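Local coordinates for protein sulfate adenylyltransferase (Allochromatium vinosum, PDB 4DNX) that catalyses the adenylyl transfer from ATP to sulfate that yields adenosine 5'-phosphosulfate and diphosphate, at residues 223-228 with 261-266; 78-83 with 276-281; 332-337 with 356-361. All blocks are in the same frame, centred on the assembly; numbering follows the deposited sequence.

Contact 1. Residues 223-228 with 261-266; sequences GVVIHM and MVTGYG
The imidazole of His-227 and the phenol ring of Tyr-265 form an offset stack, their centroids 4.5 Å apart and their planes inclined by 24°, with Tyr-265 CD1 poised over the centre of the imidazole. His-227 CG, the root of that ring, is set anti to the backbone N (chi1 -157°). At the imidazole edge, Thr-263 OG1 sits in the ring plane, 3.2 Å from CD2 of His-227. That hydroxyl donates to Ile-226 O from above the carbonyl plane at 3.1 Å, while Thr-263 N reaches the same oxygen at 2.9 Å, so two donors grip one acceptor. On the opposite face of the sheet, Met-228 CE packs on Val-262 CG1 at 3.7 Å, and Met-228 O receives Tyr-265 N.

In the second shell, Arg-284 NE and Tyr-51 OH hydrogen-bond ND1 and NE2 of His-227 and fix the rotation of its ring. An alanine at His-227 would probably leave the Tyr-265 ring without its stacking partner and Arg-284 and Tyr-51 without their shared mate. Across the subunit boundary, Glu-189 of the second subunit accepts a hydrogen bond from Val-262 N, on strand 260-266, an outer strand of the sheet within this chain.

The parallel pairing, with Val-225 beside Met-261 and Met-228 beside Gly-264, joins the two strands of a beta-alpha-beta crossover through helix 240-254, in the five-stranded parallel sheet, ordered 3-2-1-4-5, of the Rossmann-like domain.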
ATOM      1  N   GLY A 223      -4.795 -14.183  14.337  1.00 13.29           N
ATOM      2  CA  GLY A 223      -4.939 -12.783  14.013  1.00 12.38           C
ATOM      3  C   GLY A 223      -6.271 -12.501  13.358  1.00 11.27           C
ATOM      4  O   GLY A 223      -6.974 -13.439  12.968  1.00 11.52           O
ATOM      5  N   VAL A 224      -6.606 -11.211  13.287  1.00 10.61           N
ATOM      6  CA  VAL A 224      -7.790 -10.704  12.551  1.00 11.20           C
ATOM      7  C   VAL A 224      -7.352  -9.665  11.513  1.00 10.71           C
ATOM      8  O   VAL A 224      -6.486  -8.817  11.778  1.00 10.53           O
ATOM      9  CB  VAL A 224      -8.831 -10.085  13.500  1.00 11.67           C
ATOM     10  CG1 VAL A 224      -8.226  -8.932  14.347  1.00 13.14           C
ATOM     11  CG2 VAL A 224     -10.058  -9.564  12.719  1.00 12.21           C
ATOM     12  N   VAL A 225      -7.910  -9.791  10.302  1.00 10.62           N
ATOM     13  CA  VAL A 225      -7.747  -8.782   9.274  1.00 10.76           C
ATOM     14  C   VAL A 225      -9.035  -7.951   9.345  1.00 10.93           C
ATOM     15  O   VAL A 225     -10.140  -8.525   9.142  1.00 12.17           O
ATOM     16  CB  VAL A 225      -7.607  -9.418   7.872  1.00 11.26           C
ATOM     17  CG1 VAL A 225      -7.485  -8.264   6.825  1.00 10.98           C
ATOM     18  CG2 VAL A 225      -6.338 -10.306   7.797  1.00 12.00           C
ATOM     19  N   ILE A 226      -8.887  -6.645   9.612  1.00 11.38           N
ATOM     20  CA  ILE A 226     -10.045  -5.697   9.633  1.00 11.23           C
ATOM     21  C   ILE A 226      -9.999  -5.172   8.206  1.00 11.94           C
ATOM     22  O   ILE A 226      -9.020  -4.530   7.806  1.00 13.60           O
ATOM     23  CB  ILE A 226      -9.826  -4.591  10.653  1.00 12.77           C
ATOM     24  CG1 ILE A 226      -9.801  -5.194  12.090  1.00 13.97           C
ATOM     25  CG2 ILE A 226     -10.981  -3.579  10.517  1.00 11.97           C
ATOM     26  CD1 ILE A 226      -9.537  -4.218  13.246  1.00 16.82           C
ATOM     27  N   HIS A 227     -11.008  -5.515   7.428  1.00 11.31           N
ATOM     28  CA  HIS A 227     -10.981  -5.293   5.964  1.00 12.07           C
ATOM     29  C   HIS A 227     -12.007  -4.184   5.721  1.00 13.04           C
ATOM     30  O   HIS A 227     -13.211  -4.444   5.680  1.00 14.39           O
ATOM     31  CB  HIS A 227     -11.340  -6.617   5.284  1.00 11.10           C
ATOM     32  CG  HIS A 227     -10.834  -6.734   3.867  1.00 11.59           C
ATOM     33  ND1 HIS A 227     -11.534  -7.412   2.892  1.00 12.56           N
ATOM     34  CD2 HIS A 227      -9.735  -6.237   3.264  1.00 13.45           C
ATOM     35  CE1 HIS A 227     -10.865  -7.369   1.748  1.00 12.43           C
ATOM     36  NE2 HIS A 227      -9.769  -6.649   1.939  1.00 12.63           N
ATOM     37  N   MET A 228     -11.517  -2.961   5.581  1.00 12.60           N
ATOM     38  CA  MET A 228     -12.412  -1.787   5.543  1.00 14.26           C
ATOM     39  C   MET A 228     -12.907  -1.530   4.126  1.00 15.77           C
ATOM     40  O   MET A 228     -12.136  -1.651   3.146  1.00 14.04           O
ATOM     41  CB  MET A 228     -11.695  -0.537   6.076  1.00 17.79           C
ATOM     42  CG  MET A 228     -11.353  -0.568   7.669  1.00 17.75           C
ATOM     43  SD  MET A 228     -10.459   0.904   8.173  1.00 24.19           S
ATOM     44  CE  MET A 228      -8.976   0.857   7.130  1.00 24.86           C
ATOM     45  N   MET A 261      -4.372  -6.810  11.576  1.00 12.72           N
ATOM     46  CA  MET A 261      -3.973  -6.161  10.348  0.70 13.62           C
ATOM     47  C   MET A 261      -5.101  -5.246   9.899  1.00 13.04           C
ATOM     48  O   MET A 261      -6.191  -5.726   9.673  1.00 16.19           O
ATOM     49  CB  MET A 261      -3.767  -7.210   9.257  0.70 15.54           C
ATOM     50  CG  MET A 261      -2.422  -7.803   9.213  0.70 20.42           C
ATOM     51  SD  MET A 261      -2.403  -9.147   7.986  0.70 22.22           S
ATOM     52  CE  MET A 261      -2.887  -8.248   6.513  0.70 18.43           C
ATOM     53  N   VAL A 262      -4.824  -3.946   9.782  1.00 12.59           N
ATOM     54  CA  VAL A 262      -5.827  -2.950   9.328  1.00 13.69           C
ATOM     55  C   VAL A 262      -5.623  -2.669   7.833  1.00 13.91           C
ATOM     56  O   VAL A 262      -4.519  -2.256   7.390  1.00 15.72           O
ATOM     57  CB  VAL A 262      -5.757  -1.656  10.154  1.00 16.66           C
ATOM     58  CG1 VAL A 262      -6.801  -0.629   9.679  1.00 16.36           C
ATOM     59  CG2 VAL A 262      -6.024  -1.965  11.659  1.00 16.63           C
ATOM     60  N   THR A 263      -6.674  -2.925   7.060  1.00 12.09           N
ATOM     61  CA  THR A 263      -6.517  -2.954   5.587  1.00 12.64           C
ATOM     62  C   THR A 263      -7.814  -2.491   4.992  1.00 13.38           C
ATOM     63  O   THR A 263      -8.818  -2.309   5.699  1.00 13.88           O
ATOM     64  CB  THR A 263      -6.310  -4.391   5.047  1.00 13.30           C
ATOM     65  OG1 THR A 263      -7.512  -5.151   5.217  1.00 14.15           O
ATOM     66  CG2 THR A 263      -5.106  -5.098   5.728  1.00 15.94           C
ATOM     67  N   GLY A 264      -7.816  -2.366   3.677  1.00 12.15           N
ATOM     68  CA  GLY A 264      -9.035  -1.941   2.974  1.00 11.69           C
ATOM     69  C   GLY A 264      -9.079  -2.370   1.525  1.00 12.35           C
ATOM     70  O   GLY A 264      -8.040  -2.724   0.913  1.00 13.45           O
ATOM     71  N   TYR A 265     -10.284  -2.321   0.952  1.00 12.08           N
ATOM     72  CA  TYR A 265     -10.434  -2.694  -0.439  1.00 11.48           C
ATOM     73  C   TYR A 265     -11.496  -1.797  -1.061  1.00 12.44           C
ATOM     74  O   TYR A 265     -12.222  -1.108  -0.360  1.00 12.64           O
ATOM     75  CB  TYR A 265     -10.844  -4.175  -0.552  1.00 12.38           C
ATOM     76  CG  TYR A 265     -12.253  -4.461  -0.077  1.00 12.07           C
ATOM     77  CD1 TYR A 265     -12.575  -4.431   1.271  1.00 13.63           C
ATOM     78  CD2 TYR A 265     -13.290  -4.648  -1.015  1.00 13.09           C
ATOM     79  CE1 TYR A 265     -13.849  -4.666   1.688  1.00 16.77           C
ATOM     80  CE2 TYR A 265     -14.602  -4.872  -0.596  1.00 17.03           C
ATOM     81  CZ  TYR A 265     -14.858  -4.855   0.756  1.00 17.56           C
ATOM     82  OH  TYR A 265     -16.136  -5.115   1.180  1.00 21.67           O
ATOM     83  N   GLY A 266     -11.562  -1.834  -2.390  1.00 13.36           N
ATOM     84  CA  GLY A 266     -12.539  -0.983  -3.111  1.00 14.95           C
ATOM     85  C   GLY A 266     -13.445  -1.789  -4.037  1.00 15.31           C
ATOM     86  O   GLY A 266     -12.958  -2.476  -4.935  1.00 17.05           O
TER

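Contact 2. Residues 78-83 with 276-281; sequences FFPVPL and EAVLHA
Phe-78 presents its ring edge to the helix, where Val-278 CG1 lies in the ring plane 3.7 Å from CZ of Phe-78. One face of this ring carries Pro-80 CD, offset toward the rim. Pro-80 CD also lies 3.6 Å above the plane of the Phe-79 ring, again toward the rim, so this one carbon lies over a face of each aromatic ring. Phe-79 has Val-81 O at its edge, and its CZ meets Leu-279 CD1 at 3.9 Å; Tyr-282 and Phe-52 make edge-to-face contacts with it.

A loop of the PUA-like part is thus set against helix 274-287, which follows strand 260-266 of the Rossmann-like parallel sheet, and the apolar junction ties together segments nearly 200 residues apart.

Pro-80 packs on both Val-278 and Leu-279: its CB touches Val-278 CG1 at 3.7 Å, and its CG comes within 3.6 Å of Leu-279 CA, against the helix backbone itself. Leu-279 CD1 also meets Pro-80 CG, and its CD2 reaches Val-81 CG2 at 3.9 Å. Outside the two segments, Pro-80 O accepts a hydrogen bond from Arg-275 NH1, and Ile-313 and Phe-314 of helix 309-316 pack on Val-278.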
ATOM      1  N   PHE A  78     -16.622 -22.122  -9.995  1.00 19.97           N
ATOM      2  CA  PHE A  78     -17.452 -21.417  -9.034  1.00 19.06           C
ATOM      3  C   PHE A  78     -17.177 -19.893  -9.068  1.00 18.22           C
ATOM      4  O   PHE A  78     -16.026 -19.442  -8.945  1.00 18.68           O
ATOM      5  CB  PHE A  78     -17.176 -21.963  -7.633  1.00 19.40           C
ATOM      6  CG  PHE A  78     -17.908 -21.244  -6.550  1.00 20.30           C
ATOM      7  CD1 PHE A  78     -19.313 -21.298  -6.470  1.00 21.38           C
ATOM      8  CD2 PHE A  78     -17.201 -20.504  -5.583  1.00 20.38           C
ATOM      9  CE1 PHE A  78     -20.006 -20.590  -5.435  1.00 22.49           C
ATOM     10  CE2 PHE A  78     -17.899 -19.822  -4.568  1.00 20.48           C
ATOM     11  CZ  PHE A  78     -19.287 -19.864  -4.507  1.00 21.08           C
ATOM     12  N   PHE A  79     -18.248 -19.111  -9.215  1.00 17.77           N
ATOM     13  CA  PHE A  79     -18.208 -17.667  -9.000  1.00 17.23           C
ATOM     14  C   PHE A  79     -19.614 -17.099  -8.721  1.00 17.32           C
ATOM     15  O   PHE A  79     -20.535 -17.298  -9.510  1.00 18.37           O
ATOM     16  CB  PHE A  79     -17.509 -16.920 -10.131  1.00 16.68           C
ATOM     17  CG  PHE A  79     -17.080 -15.535  -9.718  1.00 16.11           C
ATOM     18  CD1 PHE A  79     -15.880 -15.336  -8.995  1.00 13.82           C
ATOM     19  CD2 PHE A  79     -17.932 -14.432  -9.927  1.00 15.20           C
ATOM     20  CE1 PHE A  79     -15.501 -14.093  -8.557  1.00 14.80           C
ATOM     21  CE2 PHE A  79     -17.568 -13.153  -9.476  1.00 14.23           C
ATOM     22  CZ  PHE A  79     -16.318 -12.966  -8.795  1.00 14.38           C
ATOM     23  N   PRO A  80     -19.792 -16.414  -7.588  1.00 18.28           N
ATOM     24  CA  PRO A  80     -21.143 -16.174  -7.083  1.00 19.29           C
ATOM     25  C   PRO A  80     -21.981 -15.062  -7.675  1.00 18.13           C
ATOM     26  O   PRO A  80     -23.186 -15.083  -7.452  1.00 19.94           O
ATOM     27  CB  PRO A  80     -20.933 -15.918  -5.576  1.00 21.72           C
ATOM     28  CG  PRO A  80     -19.564 -15.496  -5.426  1.00 19.48           C
ATOM     29  CD  PRO A  80     -18.754 -16.037  -6.600  1.00 19.84           C
ATOM     30  N   VAL A  81     -21.394 -14.096  -8.367  1.00 16.48           N
ATOM     31  CA  VAL A  81     -22.183 -13.027  -9.024  1.00 17.41           C
ATOM     32  C   VAL A  81     -21.663 -12.736 -10.432  1.00 16.98           C
ATOM     33  O   VAL A  81     -20.498 -12.915 -10.725  1.00 18.58           O
ATOM     34  CB  VAL A  81     -22.190 -11.683  -8.200  1.00 18.43           C
ATOM     35  CG1 VAL A  81     -22.720 -11.930  -6.773  1.00 19.50           C
ATOM     36  CG2 VAL A  81     -20.809 -11.039  -8.204  1.00 19.76           C
ATOM     37  N   PRO A  82     -22.523 -12.241 -11.311  1.00 16.62           N
ATOM     38  CA  PRO A  82     -22.061 -11.929 -12.650  1.00 17.14           C
ATOM     39  C   PRO A  82     -21.069 -10.793 -12.561  1.00 17.63           C
ATOM     40  O   PRO A  82     -21.207  -9.953 -11.684  1.00 17.86           O
ATOM     41  CB  PRO A  82     -23.329 -11.446 -13.384  1.00 17.56           C
ATOM     42  CG  PRO A  82     -24.492 -11.707 -12.521  1.00 18.94           C
ATOM     43  CD  PRO A  82     -23.988 -12.187 -11.162  1.00 17.86           C
ATOM     44  N   LEU A  83     -20.051 -10.790 -13.430  1.00 16.06           N
ATOM     45  CA  LEU A  83     -19.156  -9.657 -13.560  1.00 15.62           C
ATOM     46  C   LEU A  83     -19.367  -9.097 -14.946  1.00 16.21           C
ATOM     47  O   LEU A  83     -18.808  -9.616 -15.912  1.00 16.68           O
ATOM     48  CB  LEU A  83     -17.692 -10.093 -13.447  1.00 16.69           C
ATOM     49  CG  LEU A  83     -17.168 -10.521 -12.080  1.00 18.41           C
ATOM     50  CD1 LEU A  83     -15.628 -10.769 -12.216  1.00 17.92           C
ATOM     51  CD2 LEU A  83     -17.482  -9.492 -10.979  1.00 16.94           C
ATOM     52  N   GLU A 276     -24.459 -11.627  -1.608  1.00 16.09           N
ATOM     53  CA  GLU A 276     -23.265 -10.833  -1.478  1.00 14.81           C
ATOM     54  C   GLU A 276     -22.352 -11.436  -0.404  1.00 14.50           C
ATOM     55  O   GLU A 276     -21.131 -11.348  -0.524  1.00 14.93           O
ATOM     56  CB  GLU A 276     -23.612  -9.378  -1.160  1.00 15.90           C
ATOM     57  CG  GLU A 276     -22.421  -8.463  -1.182  1.00 15.94           C
ATOM     58  CD  GLU A 276     -22.805  -7.005  -1.308  1.00 16.36           C
ATOM     59  OE1 GLU A 276     -23.966  -6.712  -0.952  1.00 17.08           O
ATOM     60  OE2 GLU A 276     -21.949  -6.191  -1.747  1.00 18.00           O
ATOM     61  N   ALA A 277     -22.959 -12.083   0.610  1.00 14.14           N
ATOM     62  CA  ALA A 277     -22.176 -12.745   1.659  1.00 13.99           C
ATOM     63  C   ALA A 277     -21.306 -13.856   1.046  1.00 13.64           C
ATOM     64  O   ALA A 277     -20.161 -14.056   1.476  1.00 13.54           O
ATOM     65  CB  ALA A 277     -23.097 -13.302   2.782  1.00 14.19           C
ATOM     66  N   VAL A 278     -21.828 -14.571   0.041  1.00 14.22           N
ATOM     67  CA  VAL A 278     -21.018 -15.589  -0.629  1.00 13.62           C
ATOM     68  C   VAL A 278     -19.835 -14.948  -1.389  1.00 13.44           C
ATOM     69  O   VAL A 278     -18.694 -15.490  -1.380  1.00 13.98           O
ATOM     70  CB  VAL A 278     -21.876 -16.466  -1.579  1.00 14.11           C
ATOM     71  CG1 VAL A 278     -21.001 -17.521  -2.245  1.00 14.21           C
ATOM     72  CG2 VAL A 278     -23.015 -17.124  -0.742  1.00 15.03           C
ATOM     73  N   LEU A 279     -20.111 -13.842  -2.072  1.00 12.33           N
ATOM     74  CA  LEU A 279     -19.031 -13.101  -2.738  1.00 12.12           C
ATOM     75  C   LEU A 279     -17.950 -12.658  -1.735  1.00 11.17           C
ATOM     76  O   LEU A 279     -16.736 -12.817  -1.996  1.00 10.74           O
ATOM     77  CB  LEU A 279     -19.612 -11.885  -3.463  1.00 12.71           C
ATOM     78  CG  LEU A 279     -18.568 -11.112  -4.256  1.00 12.96           C
ATOM     79  CD1 LEU A 279     -17.980 -12.003  -5.388  1.00 12.58           C
ATOM     80  CD2 LEU A 279     -19.224  -9.822  -4.834  1.00 13.45           C
ATOM     81  N   HIS A 280     -18.395 -12.110  -0.588  1.00 11.86           N
ATOM     82  CA  HIS A 280     -17.490 -11.731   0.524  1.00 12.08           C
ATOM     83  C   HIS A 280     -16.618 -12.880   0.984  1.00 12.41           C
ATOM     84  O   HIS A 280     -15.420 -12.684   1.132  1.00 13.60           O
ATOM     85  CB  HIS A 280     -18.291 -11.226   1.709  1.00 13.17           C
ATOM     86  CG  HIS A 280     -18.891  -9.872   1.515  1.00 15.49           C
ATOM     87  ND1 HIS A 280     -19.796  -9.342   2.422  1.00 16.77           N
ATOM     88  CD2 HIS A 280     -18.735  -8.947   0.540  1.00 15.58           C
ATOM     89  CE1 HIS A 280     -20.158  -8.133   2.009  1.00 18.29           C
ATOM     90  NE2 HIS A 280     -19.523  -7.867   0.873  1.00 17.62           N
ATOM     91  N   ALA A 281     -17.208 -14.063   1.182  1.00 11.44           N
ATOM     92  CA  ALA A 281     -16.436 -15.251   1.580  1.00 11.87           C
ATOM     93  C   ALA A 281     -15.412 -15.621   0.503  1.00 12.64           C
ATOM     94  O   ALA A 281     -14.232 -15.926   0.794  1.00 12.17           O
ATOM     95  CB  ALA A 281     -17.370 -16.428   1.930  1.00 12.89           C
TER

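Contact 3. Residues 332-337 with 356-361; sequences NTAYSK and FIQLSG
Tyr-335 and Ile-357 are partners in an antiparallel hydrogen-bonded pair, which places strand 356-357 at the edge of a three-stranded antiparallel sheet whose central strand is 333-336 and whose other outer strand is 341-344. Two backbone bonds close the pair. Tyr-335 N donates to Ile-357 O at 3.0 Å, and Ile-357 N returns a bond to Tyr-335 O at 2.8 Å. Tyr-335 O also takes a CA-H...O contact from Phe-356 CA at 3.3 Å. The next pair, Ser-336 with Phe-356, is non-hydrogen-bonded. Among the side chains, Ser-336 OG hydrogen-bonds His-351 NE2 and Leu-339 N.

Apolar contacts occupy both faces of the sheet. On the face bearing Phe-356, the Ala-334 methyl comes against the phenyl ring obliquely, with Ala-334 CB 3.7 Å from Phe-356 CD1, while Tyr-335 O lies near the ring plane at its edge. Val-343 of strand 341-344 and His-351, whose ring is inclined to the phenyl by about 25°, also pack on Phe-356. Gln-358 brings its CG to 4.0 Å from Ala-334 CB.

On the other face, Tyr-335 and Ile-357 run side by side and point the same way, with Tyr-335 CD2 4.0 Å from Ile-357 CD1. The first torsion of Ile-357 sets CG1 anti to the carbonyl carbon (chi1 -56°), where it is met by Lys-337, just past the end of strand 333-336. Lys-337 crosses the isoleucine at about a right angle, using its aliphatic chain: CG of Lys-337 meets Ile-357 CD1 at 3.7 Å, and CE of Lys-337 touches Ile-357 CG1 at 3.6 Å.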
ATOM      1  N   ASN A 332     -26.419 -10.599  17.801  1.00 25.73           N
ATOM      2  CA  ASN A 332     -26.426  -9.393  18.641  1.00 27.09           C
ATOM      3  C   ASN A 332     -25.633  -9.600  19.935  1.00 24.30           C
ATOM      4  O   ASN A 332     -25.690 -10.676  20.547  1.00 24.25           O
ATOM      5  CB  ASN A 332     -27.855  -9.015  19.029  1.00 31.15           C
ATOM      6  CG  ASN A 332     -28.730  -8.612  17.827  1.00 35.03           C
ATOM      7  OD1 ASN A 332     -28.274  -7.961  16.888  1.00 38.05           O
ATOM      8  ND2 ASN A 332     -30.006  -8.974  17.894  1.00 41.68           N
ATOM      9  N   THR A 333     -24.908  -8.564  20.334  1.00 22.93           N
ATOM     10  CA  THR A 333     -24.146  -8.579  21.605  1.00 22.62           C
ATOM     11  C   THR A 333     -24.764  -7.633  22.621  1.00 22.46           C
ATOM     12  O   THR A 333     -25.591  -6.770  22.290  1.00 23.43           O
ATOM     13  CB  THR A 333     -22.682  -8.105  21.426  1.00 22.45           C
ATOM     14  OG1 THR A 333     -22.667  -6.740  20.966  1.00 24.61           O
ATOM     15  CG2 THR A 333     -21.890  -8.969  20.455  1.00 22.05           C
ATOM     16  N   ALA A 334     -24.367  -7.797  23.882  1.00 21.59           N
ATOM     17  CA  ALA A 334     -24.774  -6.912  24.971  1.00 21.97           C
ATOM     18  C   ALA A 334     -23.675  -7.044  26.026  1.00 21.13           C
ATOM     19  O   ALA A 334     -22.868  -7.965  25.957  1.00 20.00           O
ATOM     20  CB  ALA A 334     -26.103  -7.331  25.563  1.00 23.62           C
ATOM     21  N   TYR A 335     -23.634  -6.112  26.970  1.00 21.86           N
ATOM     22  CA  TYR A 335     -22.712  -6.198  28.068  1.00 22.17           C
ATOM     23  C   TYR A 335     -23.429  -6.990  29.140  1.00 22.80           C
ATOM     24  O   TYR A 335     -24.532  -6.631  29.557  1.00 23.51           O
ATOM     25  CB  TYR A 335     -22.385  -4.802  28.631  1.00 23.75           C
ATOM     26  CG  TYR A 335     -21.428  -4.826  29.809  1.00 24.61           C
ATOM     27  CD1 TYR A 335     -20.049  -4.908  29.601  1.00 25.00           C
ATOM     28  CD2 TYR A 335     -21.904  -4.756  31.120  1.00 26.36           C
ATOM     29  CE1 TYR A 335     -19.155  -4.923  30.682  1.00 26.50           C
ATOM     30  CE2 TYR A 335     -21.023  -4.784  32.200  1.00 27.93           C
ATOM     31  CZ  TYR A 335     -19.647  -4.868  31.956  1.00 27.36           C
ATOM     32  OH  TYR A 335     -18.795  -4.871  33.046  1.00 29.65           O
ATOM     33  N   SER A 336     -22.798  -8.078  29.579  1.00 22.22           N
ATOM     34  CA  SER A 336     -23.306  -8.871  30.694  1.00 23.45           C
ATOM     35  C   SER A 336     -22.823  -8.302  32.021  1.00 24.83           C
ATOM     36  O   SER A 336     -21.609  -8.245  32.263  1.00 24.11           O
ATOM     37  CB  SER A 336     -22.793 -10.320  30.625  1.00 22.66           C
ATOM     38  OG  SER A 336     -23.126 -10.988  31.843  1.00 24.68           O
ATOM     39  N   LYS A 337     -23.766  -7.918  32.878  1.00 26.27           N
ATOM     40  CA  LYS A 337     -23.438  -7.425  34.198  1.00 29.14           C
ATOM     41  C   LYS A 337     -22.873  -8.568  35.030  1.00 30.69           C
ATOM     42  O   LYS A 337     -22.006  -8.348  35.889  1.00 30.74           O
ATOM     43  CB  LYS A 337     -24.695  -6.921  34.898  1.00 31.43           C
ATOM     44  CG  LYS A 337     -25.246  -5.632  34.307  1.00 32.71           C
ATOM     45  CD  LYS A 337     -26.344  -5.108  35.198  1.00 36.90           C
ATOM     46  CE  LYS A 337     -27.570  -4.789  34.380  1.00 39.19           C
ATOM     47  NZ  LYS A 337     -28.654  -4.360  35.282  1.00 43.61           N
ATOM     48  N   PHE A 356     -28.473  -7.936  31.195  1.00 33.05           N
ATOM     49  CA  PHE A 356     -27.751  -7.270  30.095  1.00 31.83           C
ATOM     50  C   PHE A 356     -27.895  -5.763  30.128  1.00 31.53           C
ATOM     51  O   PHE A 356     -28.902  -5.242  30.550  1.00 32.38           O
ATOM     52  CB  PHE A 356     -28.221  -7.757  28.704  1.00 32.50           C
ATOM     53  CG  PHE A 356     -27.968  -9.214  28.445  1.00 32.92           C
ATOM     54  CD1 PHE A 356     -26.667  -9.701  28.291  1.00 31.59           C
ATOM     55  CD2 PHE A 356     -29.038 -10.103  28.353  1.00 35.53           C
ATOM     56  CE1 PHE A 356     -26.434 -11.059  28.061  1.00 31.76           C
ATOM     57  CE2 PHE A 356     -28.822 -11.468  28.123  1.00 35.93           C
ATOM     58  CZ  PHE A 356     -27.510 -11.943  27.973  1.00 33.15           C
ATOM     59  N   ILE A 357     -26.874  -5.061  29.649  1.00 31.61           N
ATOM     60  CA  ILE A 357     -27.025  -3.644  29.366  1.00 31.94           C
ATOM     61  C   ILE A 357     -26.760  -3.527  27.872  1.00 30.70           C
ATOM     62  O   ILE A 357     -25.821  -4.132  27.325  1.00 27.25           O
ATOM     63  CB  ILE A 357     -26.024  -2.758  30.150  1.00 33.94           C
ATOM     64  CG1 ILE A 357     -26.118  -2.993  31.658  1.00 36.86           C
ATOM     65  CG2 ILE A 357     -26.275  -1.285  29.864  1.00 35.27           C
ATOM     66  CD1 ILE A 357     -24.879  -2.470  32.383  1.00 37.34           C
ATOM     67  N   GLN A 358     -27.618  -2.755  27.217  1.00 31.53           N
ATOM     68  CA  GLN A 358     -27.535  -2.593  25.787  1.00 31.59           C
ATOM     69  C   GLN A 358     -27.445  -1.124  25.417  1.00 30.02           C
ATOM     70  O   GLN A 358     -28.074  -0.273  26.057  1.00 29.18           O
ATOM     71  CB  GLN A 358     -28.763  -3.208  25.132  1.00 37.76           C
ATOM     72  CG  GLN A 358     -28.444  -4.425  24.258  1.00 41.43           C
ATOM     73  CD  GLN A 358     -29.600  -5.401  24.247  1.00 45.65           C
ATOM     74  OE1 GLN A 358     -30.165  -5.723  25.287  1.00 47.07           O
ATOM     75  NE2 GLN A 358     -29.966  -5.864  23.065  1.00 49.42           N
ATOM     76  N   LEU A 359     -26.654  -0.843  24.389  1.00 28.29           N
ATOM     77  CA  LEU A 359     -26.514   0.524  23.880  1.00 28.83           C
ATOM     78  C   LEU A 359     -26.177   0.436  22.407  1.00 26.65           C
ATOM     79  O   LEU A 359     -25.162  -0.119  22.021  1.00 26.11           O
ATOM     80  CB  LEU A 359     -25.417   1.300  24.621  1.00 29.62           C
ATOM     81  CG  LEU A 359     -25.383   2.828  24.456  1.00 29.56           C
ATOM     82  CD1 LEU A 359     -26.636   3.517  25.030  1.00 29.27           C
ATOM     83  CD2 LEU A 359     -24.096   3.372  25.121  1.00 29.86           C
ATOM     84  N   SER A 360     -27.042   0.979  21.570  1.00 26.16           N
ATOM     85  CA  SER A 360     -26.868   0.786  20.157  1.00 25.53           C
ATOM     86  C   SER A 360     -25.717   1.623  19.592  1.00 24.07           C
ATOM     87  O   SER A 360     -25.303   2.626  20.202  1.00 24.90           O
ATOM     88  CB  SER A 360     -28.174   1.105  19.434  1.00 26.14           C
ATOM     89  OG  SER A 360     -28.499   2.474  19.586  1.00 27.33           O
ATOM     90  N   GLY A 361     -25.273   1.255  18.401  1.00 22.14           N
ATOM     91  CA  GLY A 361     -24.268   2.024  17.665  1.00 20.96           C
ATOM     92  C   GLY A 361     -24.811   3.432  17.409  1.00 21.86           C
ATOM     93  O   GLY A 361     -24.059   4.397  17.415  1.00 22.05           O
TER

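Along the chain, loop 78-83 comes first, followed by both strands of contact 1, helix segment 276-281 and finally contact 3, so the span bridged by contact 2 includes all of contact 1. The centres of contacts 1 and 2 are about 19 Å apart, and helix 274-287 is the next helix after strand 260-266; residues of that helix, Phe-283 and Arg-284, also pack on contact 1. One helix thus borders the parallel sheet and meets the PUA-like region. Contact 3 is more remote, its centre about 25 Å from that of contact 1 and about 32 Å from that of contact 2, in a separate small antiparallel sheet of the same ATP-sulfurylase region as contact 1.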